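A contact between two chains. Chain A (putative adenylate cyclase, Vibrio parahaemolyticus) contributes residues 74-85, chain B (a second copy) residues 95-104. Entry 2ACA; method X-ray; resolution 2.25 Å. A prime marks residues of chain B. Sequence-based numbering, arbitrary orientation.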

ATOM      1  N   LEU A  74       6.388   4.756  -0.493  1.00  9.10           N
ATOM      2  CA  LEU A  74       5.047   5.224  -0.793  1.00 11.24           C
ATOM      3  C   LEU A  74       4.433   4.694  -2.066  1.00 10.10           C
ATOM      4  O   LEU A  74       5.121   4.318  -2.998  1.00  8.68           O
ATOM      5  CB  LEU A  74       5.045   6.758  -0.867  1.00 12.60           C
ATOM      6  CG  LEU A  74       5.522   7.534   0.370  1.00 14.11           C
ATOM      7  CD1 LEU A  74       6.192   8.829  -0.061  1.00 15.41           C
ATOM      8  CD2 LEU A  74       4.337   7.824   1.289  1.00 12.53           C
ATOM      9  N   TRP A  75       3.109   4.675  -2.069  1.00 13.82           N
ATOM     10  CA  TRP A  75       2.320   4.278  -3.220  1.00 13.11           C
ATOM     11  C   TRP A  75       1.631   5.614  -3.513  1.00 11.78           C
ATOM     12  O   TRP A  75       0.941   6.162  -2.655  1.00 14.00           O
ATOM     13  CB  TRP A  75       1.345   3.158  -2.815  1.00 10.73           C
ATOM     14  CG  TRP A  75       0.199   2.939  -3.739  1.00  8.58           C
ATOM     15  CD1 TRP A  75       0.109   3.309  -5.050  1.00  7.35           C
ATOM     16  CD2 TRP A  75      -1.032   2.293  -3.419  1.00  8.21           C
ATOM     17  NE1 TRP A  75      -1.105   2.937  -5.565  1.00  9.92           N
ATOM     18  CE2 TRP A  75      -1.828   2.307  -4.583  1.00  7.75           C
ATOM     19  CE3 TRP A  75      -1.544   1.697  -2.254  1.00  9.35           C
ATOM     20  CZ2 TRP A  75      -3.112   1.751  -4.624  1.00 13.35           C
ATOM     21  CZ3 TRP A  75      -2.818   1.146  -2.290  1.00  9.23           C
ATOM     22  CH2 TRP A  75      -3.590   1.177  -3.470  1.00 11.76           C
ATOM     23  N   ILE A  76       1.849   6.151  -4.710  1.00  9.33           N
ATOM     24  CA  ILE A  76       1.307   7.464  -5.078  1.00  9.07           C
ATOM     25  C   ILE A  76       0.517   7.540  -6.367  1.00  9.22           C
ATOM     26  O   ILE A  76       0.863   6.902  -7.360  1.00 13.56           O
ATOM     27  CB  ILE A  76       2.449   8.513  -5.283  1.00 12.29           C
ATOM     28  CG1 ILE A  76       3.486   8.419  -4.167  1.00 13.49           C
ATOM     29  CG2 ILE A  76       1.863   9.917  -5.419  1.00  8.90           C
ATOM     30  CD1 ILE A  76       2.950   8.589  -2.810  1.00 13.51           C
ATOM     31  N   VAL A  77      -0.533   8.356  -6.356  1.00 13.74           N
ATOM     32  CA  VAL A  77      -1.307   8.601  -7.564  1.00 15.32           C
ATOM     33  C   VAL A  77      -1.577  10.107  -7.673  1.00 16.80           C
ATOM     34  O   VAL A  77      -2.164  10.711  -6.770  1.00 18.39           O
ATOM     35  CB  VAL A  77      -2.634   7.849  -7.581  1.00  9.06           C
ATOM     36  CG1 VAL A  77      -3.382   8.192  -8.843  1.00  8.48           C
ATOM     37  CG2 VAL A  77      -2.382   6.351  -7.527  1.00 13.39           C
ATOM     38  N   LYS A  78      -1.126  10.704  -8.775  1.00 11.38           N
ATOM     39  CA  LYS A  78      -1.305  12.130  -9.014  1.00 15.02           C
ATOM     40  C   LYS A  78      -2.291  12.360 -10.142  1.00 15.09           C
ATOM     41  O   LYS A  78      -2.360  11.564 -11.086  1.00 12.87           O
ATOM     42  CB  LYS A  78       0.028  12.792  -9.378  1.00 22.72           C
ATOM     43  CG  LYS A  78       1.016  12.922  -8.229  1.00 27.25           C
ATOM     44  CD  LYS A  78       2.316  13.559  -8.702  1.00 30.69           C
ATOM     45  CE  LYS A  78       3.310  13.765  -7.566  1.00 32.17           C
ATOM     46  NZ  LYS A  78       2.859  14.803  -6.597  1.00 36.68           N
ATOM     47  N   GLY A  79      -3.041  13.459 -10.043  1.00 16.55           N
ATOM     48  CA  GLY A  79      -4.025  13.790 -11.065  1.00 19.47           C
ATOM     49  C   GLY A  79      -5.375  13.138 -10.812  1.00 22.26           C
ATOM     50  O   GLY A  79      -5.547  12.456  -9.798  1.00 20.57           O
ATOM     51  N   PRO A  80      -6.357  13.324 -11.709  1.00 25.27           N
ATOM     52  CA  PRO A  80      -6.240  14.119 -12.937  1.00 28.31           C
ATOM     53  C   PRO A  80      -6.198  15.622 -12.665  1.00 31.54           C
ATOM     54  O   PRO A  80      -5.561  16.370 -13.398  1.00 33.03           O
ATOM     55  CB  PRO A  80      -7.475  13.705 -13.731  1.00 28.45           C
ATOM     56  CG  PRO A  80      -8.482  13.452 -12.658  1.00 26.20           C
ATOM     57  CD  PRO A  80      -7.675  12.668 -11.638  1.00 26.05           C
ATOM     58  N   GLU A  81      -6.881  16.059 -11.611  1.00 36.86           N
ATOM     59  CA  GLU A  81      -6.893  17.473 -11.259  1.00 39.88           C
ATOM     60  C   GLU A  81      -5.460  17.951 -11.026  1.00 40.79           C
ATOM     61  O   GLU A  81      -4.669  17.279 -10.365  1.00 40.64           O
ATOM     62  CB  GLU A  81      -7.735  17.709 -10.001  1.00 47.23           C
ATOM     63  CG  GLU A  81      -9.221  17.427 -10.174  1.00 49.47           C
ATOM     64  CD  GLU A  81      -9.541  15.943 -10.251  1.00 51.71           C
ATOM     65  OE1 GLU A  81     -10.721  15.597 -10.481  1.00 51.70           O
ATOM     66  OE2 GLU A  81      -8.617  15.122 -10.078  1.00 52.42           O
ATOM     67  N   ALA A  82      -5.138  19.116 -11.579  1.00 46.44           N
ATOM     68  CA  ALA A  82      -3.806  19.701 -11.461  1.00 47.86           C
ATOM     69  C   ALA A  82      -3.174  19.603 -10.073  1.00 49.08           C
ATOM     70  O   ALA A  82      -1.977  19.334  -9.951  1.00 51.08           O
ATOM     71  CB  ALA A  82      -3.850  21.160 -11.900  1.00 39.74           C
ATOM     72  N   ASP A  83      -3.977  19.817  -9.035  1.00 39.65           N
ATOM     73  CA  ASP A  83      -3.489  19.785  -7.659  1.00 39.31           C
ATOM     74  C   ASP A  83      -3.893  18.562  -6.836  1.00 37.08           C
ATOM     75  O   ASP A  83      -3.819  18.595  -5.606  1.00 37.34           O
ATOM     76  CB  ASP A  83      -3.971  21.036  -6.928  1.00 96.11           C
ATOM     77  CG  ASP A  83      -5.478  21.187  -6.980  1.00100.09           C
ATOM     78  OD1 ASP A  83      -6.008  21.451  -8.081  1.00103.11           O
ATOM     79  OD2 ASP A  83      -6.133  21.027  -5.929  1.00102.61           O
ATOM     80  N   ARG A  84      -4.318  17.488  -7.490  1.00 26.17           N
ATOM     81  CA  ARG A  84      -4.722  16.299  -6.747  1.00 23.21           C
ATOM     82  C   ARG A  84      -3.590  15.289  -6.618  1.00 20.41           C
ATOM     83  O   ARG A  84      -2.973  14.888  -7.608  1.00 18.70           O
ATOM     84  CB  ARG A  84      -5.937  15.631  -7.414  1.00 41.00           C
ATOM     85  CG  ARG A  84      -6.496  14.428  -6.643  1.00 42.44           C
ATOM     86  CD  ARG A  84      -7.638  13.754  -7.402  1.00 43.58           C
ATOM     87  NE  ARG A  84      -8.131  12.559  -6.719  1.00 46.36           N
ATOM     88  CZ  ARG A  84      -9.093  11.762  -7.184  1.00 47.21           C
ATOM     89  NH1 ARG A  84      -9.680  12.024  -8.347  1.00 45.61           N
ATOM     90  NH2 ARG A  84      -9.470  10.696  -6.486  1.00 45.97           N
ATOM     91  N   CYS A  85      -3.318  14.885  -5.387  1.00 21.88           N
ATOM     92  CA  CYS A  85      -2.272  13.910  -5.128  1.00 20.51           C
ATOM     93  C   CYS A  85      -2.632  13.070  -3.912  1.00 20.17           C
ATOM     94  O   CYS A  85      -2.862  13.591  -2.819  1.00 19.21           O
ATOM     95  CB  CYS A  85      -0.933  14.608  -4.894  1.00 25.41           C
ATOM     96  SG  CYS A  85       0.432  13.484  -4.543  1.00 29.79           S
TER
ATOM     97  N   SER B  95      -7.037   6.528   1.603  1.00 15.73           N
ATOM     98  CA  SER B  95      -6.260   6.961   0.444  1.00 14.72           C
ATOM     99  C   SER B  95      -6.188   5.799  -0.543  1.00 11.51           C
ATOM    100  O   SER B  95      -6.417   5.971  -1.731  1.00 13.09           O
ATOM    101  CB  SER B  95      -4.854   7.375   0.870  1.00 28.70           C
ATOM    102  OG  SER B  95      -4.901   8.496   1.733  1.00 31.17           O
ATOM    103  N   ALA B  96      -5.881   4.609  -0.039  1.00 13.56           N
ATOM    104  CA  ALA B  96      -5.816   3.427  -0.896  1.00 11.97           C
ATOM    105  C   ALA B  96      -7.163   3.251  -1.587  1.00 12.73           C
ATOM    106  O   ALA B  96      -7.231   3.006  -2.791  1.00 14.62           O
ATOM    107  CB  ALA B  96      -5.485   2.190  -0.062  1.00  8.16           C
ATOM    108  N   GLN B  97      -8.247   3.396  -0.828  1.00 12.60           N
ATOM    109  CA  GLN B  97      -9.573   3.248  -1.413  1.00 15.30           C
ATOM    110  C   GLN B  97      -9.751   4.237  -2.551  1.00 14.10           C
ATOM    111  O   GLN B  97     -10.182   3.875  -3.640  1.00 14.25           O
ATOM    112  CB  GLN B  97     -10.660   3.462  -0.354  1.00 23.40           C
ATOM    113  CG  GLN B  97     -10.692   2.382   0.722  1.00 28.95           C
ATOM    114  CD  GLN B  97     -11.688   2.672   1.844  1.00 31.01           C
ATOM    115  OE1 GLN B  97     -11.927   1.827   2.706  1.00 34.13           O
ATOM    116  NE2 GLN B  97     -12.262   3.865   1.839  1.00 35.01           N
ATOM    117  N   SER B  98      -9.392   5.490  -2.298  1.00 14.89           N
ATOM    118  CA  SER B  98      -9.531   6.530  -3.307  1.00 14.50           C
ATOM    119  C   SER B  98      -8.582   6.349  -4.494  1.00 12.51           C
ATOM    120  O   SER B  98      -8.915   6.699  -5.626  1.00 11.60           O
ATOM    121  CB  SER B  98      -9.311   7.905  -2.675  1.00 15.74           C
ATOM    122  OG  SER B  98      -9.751   8.919  -3.555  1.00 21.82           O
HETATM  123  N   MSE B  99      -7.396   5.812  -4.246  1.00 11.63           N
HETATM  124  CA  MSE B  99      -6.464   5.601  -5.350  1.00 12.68           C
HETATM  125  C   MSE B  99      -6.950   4.482  -6.286  1.00 10.55           C
HETATM  126  O   MSE B  99      -6.875   4.620  -7.506  1.00 10.58           O
HETATM  127  CB  MSE B  99      -5.056   5.299  -4.814  1.00 20.85           C
HETATM  128  CG  MSE B  99      -4.360   6.523  -4.227  1.00 27.65           C
HETATM  129 SE   MSE B  99      -2.508   6.208  -3.709  1.00 41.02          SE
HETATM  130  CE  MSE B  99      -2.858   5.408  -1.986  1.00 35.07           C
ATOM    131  N   LEU B 100      -7.449   3.380  -5.730  1.00  8.31           N
ATOM    132  CA  LEU B 100      -7.962   2.289  -6.575  1.00  9.59           C
ATOM    133  C   LEU B 100      -9.136   2.791  -7.409  1.00  9.85           C
ATOM    134  O   LEU B 100      -9.342   2.373  -8.548  1.00  9.84           O
ATOM    135  CB  LEU B 100      -8.415   1.097  -5.726  1.00  8.91           C
ATOM    136  CG  LEU B 100      -7.314   0.302  -5.011  1.00  9.34           C
ATOM    137  CD1 LEU B 100      -7.919  -0.947  -4.355  1.00  9.96           C
ATOM    138  CD2 LEU B 100      -6.242  -0.092  -6.010  1.00  8.97           C
ATOM    139  N   GLU B 101      -9.909   3.698  -6.828  1.00 11.16           N
ATOM    140  CA  GLU B 101     -11.063   4.294  -7.509  1.00 13.97           C
ATOM    141  C   GLU B 101     -10.557   5.121  -8.693  1.00 12.26           C
ATOM    142  O   GLU B 101     -11.069   5.040  -9.812  1.00 12.55           O
ATOM    143  CB  GLU B 101     -11.799   5.221  -6.541  1.00 61.44           C
ATOM    144  CG  GLU B 101     -13.303   5.249  -6.678  1.00 70.51           C
ATOM    145  CD  GLU B 101     -13.976   4.214  -5.800  1.00 75.98           C
ATOM    146  OE1 GLU B 101     -13.841   3.008  -6.089  1.00 78.45           O
ATOM    147  OE2 GLU B 101     -14.633   4.611  -4.813  1.00 76.36           O
ATOM    148  N   ASN B 102      -9.536   5.926  -8.433  1.00 18.56           N
ATOM    149  CA  ASN B 102      -8.944   6.782  -9.458  1.00 17.08           C
ATOM    150  C   ASN B 102      -8.332   5.920 -10.561  1.00 16.41           C
ATOM    151  O   ASN B 102      -8.319   6.300 -11.732  1.00 15.47           O
ATOM    152  CB  ASN B 102      -7.869   7.665  -8.814  1.00 21.37           C
ATOM    153  CG  ASN B 102      -7.604   8.946  -9.592  1.00 22.91           C
ATOM    154  OD1 ASN B 102      -6.841   9.798  -9.140  1.00 25.08           O
ATOM    155  ND2 ASN B 102      -8.230   9.089 -10.752  1.00 22.50           N
HETATM  156  N   MSE B 103      -7.837   4.746 -10.180  1.00 17.16           N
HETATM  157  CA  MSE B 103      -7.216   3.830 -11.131  1.00 18.08           C
HETATM  158  C   MSE B 103      -8.222   3.016 -11.948  1.00 17.71           C
HETATM  159  O   MSE B 103      -7.834   2.196 -12.779  1.00 18.63           O
HETATM  160  CB  MSE B 103      -6.258   2.900 -10.389  1.00 19.91           C
HETATM  161  CG  MSE B 103      -5.063   3.624  -9.804  1.00 19.38           C
HETATM  162 SE   MSE B 103      -4.167   2.629  -8.430  1.00 29.57          SE
HETATM  163  CE  MSE B 103      -3.594   1.089  -9.457  1.00 22.92           C
ATOM    164  N   GLY B 104      -9.511   3.238 -11.712  1.00 17.53           N
ATOM    165  CA  GLY B 104     -10.527   2.533 -12.480  1.00 17.72           C
ATOM    166  C   GLY B 104     -11.222   1.344 -11.831  1.00 17.10           C
ATOM    167  O   GLY B 104     -11.960   0.616 -12.494  1.00 18.45           O
TER
HETATM  168  O   HOH W   1     -11.463   8.707  -6.662  1.00 32.79           O

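A β-strand of chain A (74-78) crosses a helix of chain B (95-102) at 47°, their axes 9.2 Å apart at closest approach, and the two stretches bury 511 Å² between them. Trp75, Met99′ and Asn102′ cover the most surface. Side chains alternate along the strand: Trp75 and Val77 point toward the helix, Ile76 and Lys78 away. Trp75, with chi1 t, lays its indole against one side of the helix. Met99′, a selenomethionine, covers one face of it: SE sits 4.0 Å from the centroid of the five-membered ring of Trp75, nearly on the ring normal, and CE 4.0 Å from that of the six-membered ring, a CH-pi contact. The unbranched end of Met99′ lets its SE-CE bond lie along the indole face, and the large, polarizable selenium suits an aromatic face. At the indole edge, Leu100′ CD2 approaches Trp75 CH2 (3.9 Å) and Met103′ SE approaches Trp75 CZ2 (4.0 Å). The small Ala96′ lets the ring come close to the helix, its CB 3.6 Å from Trp75 CZ3. Val77 continues this apolar patch; its compact CG2 lies 3.8 Å from Met99′ SE and 4.2 Å from Met103′ SE. Beyond it the contact turns polar around Asn102′, whose side chain points toward chain A and whose amide packs among Val77, Gly79, Pro80 and Arg84. Asn102′ OD1 as modelled lies 3.0 Å from Gly79 O; the amide is probably turned over in the model, and with it turned back this may be a hydrogen bond. Arg84 reaches the helix with chi1 to chi3 all t. One face of its guanidinium lies against the Asn102′ amide, while Ser98′ OG sits at its edge, 3.4 Å from Arg84 NH2. A water accepts a hydrogen bond from Arg84 NH2 (2.8 Å) and donates a weak one to Ser98′ O (3.4 Å), bridging the chains.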